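Local coordinates for protein amine oxidase (Emericella nidulans, PDB 3PGB) that probably oxidises primary amines, using copper and a topaquinone cofactor made from one of its own tyrosines, at residues His110-Asp122 with Ser365-Glu379. Sequence-based numbering, arbitrary orientation.
Sequences HRPNKSEAIPYLD and SLFDIKYKGQRVLYE
A beta hairpin of the copper amine oxidase catalytic domain, with a type I' turn from Y371 to Q374, packs here against helix 114-122 through Y378, K114, R375 and D122. Y378 has the largest share of the contact. Its CG lies anti to the backbone N (chi1 171°), which sends the ring out toward the helix. K114 runs fully extended across one face of that ring, in the opposite direction to the tyrosine. K114 CG sits 3.7 Å from the ring centroid, a CH-pi contact almost on the ring normal. A117 CB meets the ring edge, and I118 CD1 comes within 3.7 Å of Y378 CD1. At the phenol end, a water lying in the ring plane is 2.5 Å from Y378 OH and donates to P112 O. W68 also bonds this hydroxyl.

The other end of the helix is held by charge. R375 grips D122 end-on. R375 NH2 is 2.8 Å from D122 OD1, and R375 NH1 reaches the syn lone pair of D122 OD2 at 3.2 Å. The carboxylate and guanidinium planes are nearly coplanar, 14° apart. R375 bends at chi3, and its NE bonds D368 OD2 at 2.7 Å, so two aspartates fix the group from its edge. I118 CD1 lies over one guanidinium face, 3.5 Å from R375 NH1. L121 CD1 packs beside both R375 and D368.

Before the helix, R111 CD is 3.9 Å from F367 CZ. F367 CE1 lies over one face of the R111 guanidinium, whose plane is 74° from that of the ring.

K114 NZ forms salt bridges with D541, D543 and D687, residues of a calcium site. D541 is on strand 532-542 and D543 follows directly after it; that strand pairs with strand 374-389, while strand 352-359 flanks 363-371.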
ATOM      1  N   HIS A 110      25.189  23.877 -10.898  1.00 22.51           N
ATOM      2  CA  HIS A 110      25.397  23.738  -9.474  1.00 22.92           C
ATOM      3  C   HIS A 110      24.158  24.316  -8.824  1.00 23.08           C
ATOM      4  O   HIS A 110      23.835  25.476  -9.053  1.00 23.39           O
ATOM      5  CB  HIS A 110      26.638  24.497  -9.020  1.00 22.95           C
ATOM      6  CG  HIS A 110      26.826  24.500  -7.538  1.00 23.12           C
ATOM      7  ND1 HIS A 110      27.338  23.422  -6.851  1.00 23.48           N
ATOM      8  CD2 HIS A 110      26.564  25.448  -6.610  1.00 23.18           C
ATOM      9  CE1 HIS A 110      27.390  23.708  -5.563  1.00 23.83           C
ATOM     10  NE2 HIS A 110      26.928  24.932  -5.391  1.00 24.31           N
ATOM     11  N   ARG A 111      23.450  23.512  -8.037  1.00 23.35           N
ATOM     12  CA  ARG A 111      22.245  23.996  -7.362  1.00 23.52           C
ATOM     13  C   ARG A 111      22.612  24.993  -6.279  1.00 23.68           C
ATOM     14  O   ARG A 111      23.541  24.757  -5.506  1.00 23.75           O
ATOM     15  CB  ARG A 111      21.437  22.847  -6.767  1.00 23.44           C
ATOM     16  CG  ARG A 111      20.523  22.198  -7.772  1.00 23.74           C
ATOM     17  CD  ARG A 111      19.981  20.879  -7.267  1.00 24.33           C
ATOM     18  NE  ARG A 111      19.357  20.114  -8.345  1.00 24.49           N
ATOM     19  CZ  ARG A 111      18.963  18.847  -8.248  1.00 24.00           C
ATOM     20  NH1 ARG A 111      19.111  18.179  -7.111  1.00 24.08           N
ATOM     21  NH2 ARG A 111      18.416  18.246  -9.297  1.00 24.12           N
ATOM     22  N   PRO A 112      21.890  26.119  -6.226  1.00 24.02           N
ATOM     23  CA  PRO A 112      22.230  27.140  -5.249  1.00 24.28           C
ATOM     24  C   PRO A 112      21.906  26.693  -3.831  1.00 24.44           C
ATOM     25  O   PRO A 112      21.025  25.858  -3.623  1.00 24.37           O
ATOM     26  CB  PRO A 112      21.360  28.333  -5.661  1.00 24.20           C
ATOM     27  CG  PRO A 112      20.225  27.747  -6.374  1.00 24.20           C
ATOM     28  CD  PRO A 112      20.737  26.511  -7.053  1.00 24.14           C
ATOM     29  N   ASN A 113      22.640  27.245  -2.874  1.00 24.65           N
ATOM     30  CA  ASN A 113      22.412  26.973  -1.471  1.00 24.90           C
ATOM     31  C   ASN A 113      21.009  27.421  -1.065  1.00 24.90           C
ATOM     32  O   ASN A 113      20.478  28.394  -1.605  1.00 24.74           O
ATOM     33  CB  ASN A 113      23.470  27.693  -0.622  1.00 25.08           C
ATOM     34  CG  ASN A 113      24.872  27.131  -0.827  1.00 25.57           C
ATOM     35  OD1 ASN A 113      25.040  25.969  -1.203  1.00 26.32           O
ATOM     36  ND2 ASN A 113      25.886  27.956  -0.577  1.00 25.60           N
ATOM     37  N   LYS A 114      20.412  26.705  -0.117  1.00 24.97           N
ATOM     38  CA  LYS A 114      19.080  27.054   0.386  1.00 25.14           C
ATOM     39  C   LYS A 114      19.061  28.474   0.956  1.00 25.47           C
ATOM     40  O   LYS A 114      18.070  29.193   0.817  1.00 25.60           O
ATOM     41  CB  LYS A 114      18.639  26.047   1.449  1.00 24.99           C
ATOM     42  CG  LYS A 114      17.208  26.205   1.941  1.00 24.97           C
ATOM     43  CD  LYS A 114      16.896  25.187   3.031  1.00 24.12           C
ATOM     44  CE  LYS A 114      15.539  25.434   3.660  1.00 23.77           C
ATOM     45  NZ  LYS A 114      15.086  24.256   4.456  1.00 23.17           N
ATOM     46  N   SER A 115      20.163  28.871   1.590  1.00 25.80           N
ATOM     47  CA  SER A 115      20.287  30.209   2.165  1.00 26.02           C
ATOM     48  C   SER A 115      20.263  31.314   1.093  1.00 26.13           C
ATOM     49  O   SER A 115      19.904  32.450   1.396  1.00 25.93           O
ATOM     50  CB  SER A 115      21.553  30.306   3.031  1.00 25.98           C
ATOM     51  OG  SER A 115      22.712  29.923   2.300  1.00 26.44           O
ATOM     52  N   GLU A 116      20.647  30.974  -0.140  1.00 26.36           N
ATOM     53  CA  GLU A 116      20.494  31.871  -1.304  1.00 26.58           C
ATOM     54  C   GLU A 116      19.086  31.811  -1.891  1.00 26.36           C
ATOM     55  O   GLU A 116      18.529  32.835  -2.294  1.00 26.48           O
ATOM     56  CB  GLU A 116      21.454  31.488  -2.435  1.00 26.79           C
ATOM     57  CG  GLU A 116      22.904  31.868  -2.252  1.00 28.13           C
ATOM     58  CD  GLU A 116      23.730  31.450  -3.459  1.00 30.42           C
ATOM     59  OE1 GLU A 116      23.906  32.290  -4.372  1.00 31.94           O
ATOM     60  OE2 GLU A 116      24.164  30.271  -3.515  1.00 31.50           O
ATOM     61  N   ALA A 117      18.533  30.601  -1.976  1.00 26.06           N
ATOM     62  CA  ALA A 117      17.248  30.379  -2.638  1.00 25.70           C
ATOM     63  C   ALA A 117      16.068  30.959  -1.854  1.00 25.43           C
ATOM     64  O   ALA A 117      15.202  31.607  -2.435  1.00 25.33           O
ATOM     65  CB  ALA A 117      17.043  28.900  -2.881  1.00 25.61           C
ATOM     66  N   ILE A 118      16.050  30.745  -0.541  1.00 25.25           N
ATOM     67  CA  ILE A 118      14.905  31.134   0.292  1.00 25.20           C
ATOM     68  C   ILE A 118      14.616  32.644   0.265  1.00 25.26           C
ATOM     69  O   ILE A 118      13.459  33.041   0.110  1.00 25.16           O
ATOM     70  CB  ILE A 118      15.057  30.635   1.759  1.00 25.20           C
ATOM     71  CG1 ILE A 118      14.983  29.104   1.819  1.00 24.96           C
ATOM     72  CG2 ILE A 118      13.984  31.249   2.656  1.00 25.07           C
ATOM     73  CD1 ILE A 118      13.580  28.537   1.701  1.00 24.77           C
ATOM     74  N   PRO A 119      15.656  33.491   0.409  1.00 25.31           N
ATOM     75  CA  PRO A 119      15.431  34.944   0.290  1.00 25.28           C
ATOM     76  C   PRO A 119      14.985  35.407  -1.104  1.00 25.13           C
ATOM     77  O   PRO A 119      14.281  36.416  -1.210  1.00 25.02           O
ATOM     78  CB  PRO A 119      16.801  35.545   0.640  1.00 25.41           C
ATOM     79  CG  PRO A 119      17.490  34.486   1.444  1.00 25.37           C
ATOM     80  CD  PRO A 119      17.027  33.191   0.862  1.00 25.35           C
ATOM     81  N   TYR A 120      15.394  34.690  -2.154  1.00 24.88           N
ATOM     82  CA  TYR A 120      14.904  34.971  -3.507  1.00 24.72           C
ATOM     83  C   TYR A 120      13.427  34.598  -3.664  1.00 25.01           C
ATOM     84  O   TYR A 120      12.661  35.352  -4.256  1.00 24.91           O
ATOM     85  CB  TYR A 120      15.736  34.243  -4.568  1.00 24.53           C
ATOM     86  CG  TYR A 120      15.136  34.333  -5.959  1.00 23.57           C
ATOM     87  CD1 TYR A 120      14.951  35.564  -6.577  1.00 22.99           C
ATOM     88  CD2 TYR A 120      14.743  33.194  -6.645  1.00 22.91           C
ATOM     89  CE1 TYR A 120      14.395  35.659  -7.846  1.00 22.37           C
ATOM     90  CE2 TYR A 120      14.183  33.280  -7.920  1.00 22.64           C
ATOM     91  CZ  TYR A 120      14.013  34.517  -8.512  1.00 22.17           C
ATOM     92  OH  TYR A 120      13.464  34.614  -9.771  1.00 21.41           O
ATOM     93  N   LEU A 121      13.041  33.431  -3.147  1.00 25.37           N
ATOM     94  CA  LEU A 121      11.651  32.972  -3.217  1.00 25.68           C
ATOM     95  C   LEU A 121      10.733  33.770  -2.293  1.00 25.94           C
ATOM     96  O   LEU A 121       9.641  34.160  -2.696  1.00 26.03           O
ATOM     97  CB  LEU A 121      11.545  31.484  -2.868  1.00 25.61           C
ATOM     98  CG  LEU A 121      12.244  30.511  -3.816  1.00 25.78           C
ATOM     99  CD1 LEU A 121      12.244  29.100  -3.226  1.00 25.60           C
ATOM    100  CD2 LEU A 121      11.594  30.530  -5.199  1.00 25.25           C
ATOM    101  N   ASP A 122      11.181  34.015  -1.065  1.00 26.35           N
ATOM    102  CA  ASP A 122      10.331  34.633  -0.036  1.00 26.80           C
ATOM    103  C   ASP A 122      10.445  36.157   0.071  1.00 27.14           C
ATOM    104  O   ASP A 122       9.664  36.776   0.791  1.00 27.26           O
ATOM    105  CB  ASP A 122      10.617  33.996   1.334  1.00 26.76           C
ATOM    106  CG  ASP A 122      10.314  32.501   1.361  1.00 26.61           C
ATOM    107  OD1 ASP A 122       9.745  31.988   0.373  1.00 25.02           O
ATOM    108  OD2 ASP A 122      10.639  31.842   2.374  1.00 26.85           O
ATOM    109  N   SER A 365      13.578  15.606  -9.296  1.00 18.80           N
ATOM    110  CA  SER A 365      13.565  16.209  -7.970  1.00 18.55           C
ATOM    111  C   SER A 365      12.505  17.303  -7.942  1.00 18.12           C
ATOM    112  O   SER A 365      12.207  17.899  -8.980  1.00 18.27           O
ATOM    113  CB  SER A 365      14.939  16.788  -7.670  1.00 18.69           C
ATOM    114  OG  SER A 365      15.087  17.057  -6.296  1.00 20.12           O
ATOM    115  N   LEU A 366      11.923  17.545  -6.769  1.00 17.62           N
ATOM    116  CA  LEU A 366      10.910  18.594  -6.592  1.00 17.22           C
ATOM    117  C   LEU A 366      11.405  19.644  -5.602  1.00 16.86           C
ATOM    118  O   LEU A 366      12.021  19.306  -4.590  1.00 16.85           O
ATOM    119  CB  LEU A 366       9.589  18.007  -6.081  1.00 17.30           C
ATOM    120  CG  LEU A 366       8.744  17.205  -7.072  1.00 17.55           C
ATOM    121  CD1 LEU A 366       9.467  15.949  -7.516  1.00 18.19           C
ATOM    122  CD2 LEU A 366       7.396  16.851  -6.456  1.00 17.33           C
ATOM    123  N   PHE A 367      11.120  20.911  -5.893  1.00 16.43           N
ATOM    124  CA  PHE A 367      11.507  22.020  -5.025  1.00 16.23           C
ATOM    125  C   PHE A 367      10.328  22.942  -4.734  1.00 16.11           C
ATOM    126  O   PHE A 367       9.409  23.070  -5.531  1.00 16.19           O
ATOM    127  CB  PHE A 367      12.628  22.835  -5.668  1.00 16.22           C
ATOM    128  CG  PHE A 367      13.966  22.163  -5.628  1.00 16.25           C
ATOM    129  CD1 PHE A 367      14.377  21.335  -6.663  1.00 16.83           C
ATOM    130  CD2 PHE A 367      14.820  22.359  -4.553  1.00 15.69           C
ATOM    131  CE1 PHE A 367      15.621  20.714  -6.621  1.00 17.06           C
ATOM    132  CE2 PHE A 367      16.062  21.740  -4.505  1.00 15.81           C
ATOM    133  CZ  PHE A 367      16.465  20.922  -5.534  1.00 16.29           C
ATOM    134  N   ASP A 368      10.381  23.596  -3.583  1.00 16.21           N
ATOM    135  CA  ASP A 368       9.386  24.579  -3.180  1.00 16.15           C
ATOM    136  C   ASP A 368       7.964  24.040  -3.338  1.00 16.06           C
ATOM    137  O   ASP A 368       7.108  24.698  -3.926  1.00 16.44           O
ATOM    138  CB  ASP A 368       9.586  25.877  -3.977  1.00 16.26           C
ATOM    139  CG  ASP A 368       8.856  27.082  -3.367  1.00 16.32           C
ATOM    140  OD1 ASP A 368       8.636  28.062  -4.112  1.00 17.13           O
ATOM    141  OD2 ASP A 368       8.514  27.066  -2.165  1.00 15.07           O
ATOM    142  N   ILE A 369       7.725  22.839  -2.816  1.00 15.71           N
ATOM    143  CA  ILE A 369       6.390  22.255  -2.812  1.00 15.78           C
ATOM    144  C   ILE A 369       5.539  23.043  -1.817  1.00 15.97           C
ATOM    145  O   ILE A 369       5.835  23.037  -0.627  1.00 15.96           O
ATOM    146  CB  ILE A 369       6.410  20.740  -2.417  1.00 15.72           C
ATOM    147  CG1 ILE A 369       7.210  19.924  -3.440  1.00 15.34           C
ATOM    148  CG2 ILE A 369       4.999  20.191  -2.308  1.00 14.88           C
ATOM    149  CD1 ILE A 369       7.285  18.448  -3.140  1.00 14.79           C
ATOM    150  N   LYS A 370       4.505  23.727  -2.305  1.00 16.31           N
ATOM    151  CA  LYS A 370       3.621  24.523  -1.439  1.00 16.95           C
ATOM    152  C   LYS A 370       2.210  23.939  -1.397  1.00 17.00           C
ATOM    153  O   LYS A 370       1.786  23.273  -2.332  1.00 17.16           O
ATOM    154  CB  LYS A 370       3.558  25.990  -1.903  1.00 17.15           C
ATOM    155  CG  LYS A 370       4.930  26.683  -2.026  1.00 18.12           C
ATOM    156  CD  LYS A 370       4.844  28.122  -2.543  1.00 18.75           C
ATOM    157  CE  LYS A 370       4.229  29.055  -1.507  1.00 20.13           C
ATOM    158  NZ  LYS A 370       4.100  30.473  -1.973  1.00 20.60           N
ATOM    159  N   TYR A 371       1.500  24.190  -0.297  1.00 17.16           N
ATOM    160  CA  TYR A 371       0.104  23.783  -0.139  1.00 17.16           C
ATOM    161  C   TYR A 371      -0.698  24.950   0.436  1.00 17.40           C
ATOM    162  O   TYR A 371      -0.318  25.514   1.464  1.00 17.35           O
ATOM    163  CB  TYR A 371      -0.001  22.577   0.791  1.00 17.25           C
ATOM    164  CG  TYR A 371      -1.402  22.003   0.888  1.00 16.95           C
ATOM    165  CD1 TYR A 371      -2.165  22.151   2.044  1.00 16.77           C
ATOM    166  CD2 TYR A 371      -1.970  21.336  -0.187  1.00 16.56           C
ATOM    167  CE1 TYR A 371      -3.453  21.630   2.127  1.00 16.19           C
ATOM    168  CE2 TYR A 371      -3.252  20.812  -0.109  1.00 16.14           C
ATOM    169  CZ  TYR A 371      -3.985  20.962   1.047  1.00 15.61           C
ATOM    170  OH  TYR A 371      -5.250  20.443   1.108  1.00 15.35           O
ATOM    171  N   LYS A 372      -1.805  25.296  -0.222  1.00 17.50           N
ATOM    172  CA  LYS A 372      -2.614  26.469   0.135  1.00 17.88           C
ATOM    173  C   LYS A 372      -1.745  27.715   0.327  1.00 18.06           C
ATOM    174  O   LYS A 372      -1.875  28.451   1.315  1.00 18.06           O
ATOM    175  CB  LYS A 372      -3.471  26.191   1.375  1.00 17.97           C
ATOM    176  CG  LYS A 372      -4.463  25.050   1.184  1.00 18.70           C
ATOM    177  CD  LYS A 372      -5.337  24.836   2.417  1.00 19.51           C
ATOM    178  CE  LYS A 372      -6.581  24.016   2.074  1.00 20.33           C
ATOM    179  NZ  LYS A 372      -7.621  24.803   1.318  1.00 20.18           N
ATOM    180  N   GLY A 373      -0.840  27.928  -0.626  1.00 18.32           N
ATOM    181  CA  GLY A 373       0.031  29.104  -0.633  1.00 18.45           C
ATOM    182  C   GLY A 373       1.180  29.085   0.361  1.00 18.31           C
ATOM    183  O   GLY A 373       1.940  30.050   0.439  1.00 18.80           O
ATOM    184  N   GLN A 374       1.328  27.989   1.099  1.00 18.00           N
ATOM    185  CA  GLN A 374       2.333  27.877   2.156  1.00 17.92           C
ATOM    186  C   GLN A 374       3.266  26.688   1.877  1.00 17.21           C
ATOM    187  O   GLN A 374       2.811  25.605   1.515  1.00 17.22           O
ATOM    188  CB  GLN A 374       1.624  27.719   3.507  1.00 18.14           C
ATOM    189  CG  GLN A 374       2.529  27.472   4.703  1.00 19.85           C
ATOM    190  CD  GLN A 374       3.521  28.602   4.921  1.00 21.81           C
ATOM    191  OE1 GLN A 374       3.134  29.772   5.017  1.00 21.68           O
ATOM    192  NE2 GLN A 374       4.810  28.257   4.994  1.00 22.67           N
ATOM    193  N   ARG A 375       4.568  26.899   2.038  1.00 16.52           N
ATOM    194  CA  ARG A 375       5.554  25.853   1.779  1.00 15.92           C
ATOM    195  C   ARG A 375       5.461  24.750   2.838  1.00 15.38           C
ATOM    196  O   ARG A 375       5.323  25.038   4.025  1.00 15.01           O
ATOM    197  CB  ARG A 375       6.974  26.434   1.761  1.00 15.77           C
ATOM    198  CG  ARG A 375       8.049  25.390   1.450  1.00 16.13           C
ATOM    199  CD  ARG A 375       9.445  25.984   1.328  1.00 17.04           C
ATOM    200  NE  ARG A 375       9.487  27.078   0.354  1.00 17.46           N
ATOM    201  CZ  ARG A 375       9.779  28.352   0.623  1.00 16.75           C
ATOM    202  NH1 ARG A 375      10.099  28.752   1.848  1.00 15.84           N
ATOM    203  NH2 ARG A 375       9.763  29.241  -0.360  1.00 17.55           N
ATOM    204  N   VAL A 376       5.524  23.494   2.393  1.00 14.78           N
ATOM    205  CA  VAL A 376       5.634  22.350   3.304  1.00 14.35           C
ATOM    206  C   VAL A 376       6.960  21.608   3.112  1.00 13.93           C
ATOM    207  O   VAL A 376       7.484  21.042   4.062  1.00 13.76           O
ATOM    208  CB  VAL A 376       4.439  21.374   3.174  1.00 14.21           C
ATOM    209  CG1 VAL A 376       3.169  22.131   2.800  1.00 13.88           C
ATOM    210  CG2 VAL A 376       4.734  20.274   2.181  1.00 14.66           C
ATOM    211  N   LEU A 377       7.495  21.622   1.891  1.00 13.62           N
ATOM    212  CA  LEU A 377       8.788  21.008   1.587  1.00 13.36           C
ATOM    213  C   LEU A 377       9.604  21.903   0.656  1.00 13.18           C
ATOM    214  O   LEU A 377       9.157  22.244  -0.440  1.00 12.95           O
ATOM    215  CB  LEU A 377       8.581  19.645   0.920  1.00 13.43           C
ATOM    216  CG  LEU A 377       8.000  18.501   1.765  1.00 13.22           C
ATOM    217  CD1 LEU A 377       7.000  17.676   0.970  1.00 13.20           C
ATOM    218  CD2 LEU A 377       9.107  17.613   2.315  1.00 12.87           C
ATOM    219  N   TYR A 378      10.795  22.295   1.100  1.00 13.19           N
ATOM    220  CA  TYR A 378      11.721  23.034   0.242  1.00 13.24           C
ATOM    221  C   TYR A 378      12.243  22.132  -0.872  1.00 13.12           C
ATOM    222  O   TYR A 378      12.445  22.587  -1.993  1.00 12.85           O
ATOM    223  CB  TYR A 378      12.900  23.613   1.049  1.00 13.39           C
ATOM    224  CG  TYR A 378      13.993  24.202   0.176  1.00 13.60           C
ATOM    225  CD1 TYR A 378      13.852  25.462  -0.396  1.00 13.92           C
ATOM    226  CD2 TYR A 378      15.152  23.487  -0.096  1.00 13.93           C
ATOM    227  CE1 TYR A 378      14.841  26.000  -1.205  1.00 14.15           C
ATOM    228  CE2 TYR A 378      16.146  24.015  -0.908  1.00 14.79           C
ATOM    229  CZ  TYR A 378      15.984  25.270  -1.460  1.00 14.86           C
ATOM    230  OH  TYR A 378      16.971  25.790  -2.267  1.00 15.77           O
ATOM    231  N   GLU A 379      12.459  20.860  -0.550  1.00 13.16           N
ATOM    232  CA  GLU A 379      13.082  19.913  -1.465  1.00 13.41           C
ATOM    233  C   GLU A 379      12.634  18.477  -1.166  1.00 13.06           C
ATOM    234  O   GLU A 379      12.582  18.069  -0.005  1.00 13.10           O
ATOM    235  CB  GLU A 379      14.610  20.013  -1.364  1.00 13.57           C
ATOM    236  CG  GLU A 379      15.361  19.091  -2.335  1.00 14.82           C
ATOM    237  CD  GLU A 379      16.870  19.080  -2.122  1.00 16.63           C
ATOM    238  OE1 GLU A 379      17.568  18.476  -2.963  1.00 17.28           O
ATOM    239  OE2 GLU A 379      17.360  19.659  -1.119  1.00 18.54           O
TER
HETATM  240  O   HOH W   1      18.806  24.320  -3.081  1.00 12.80           O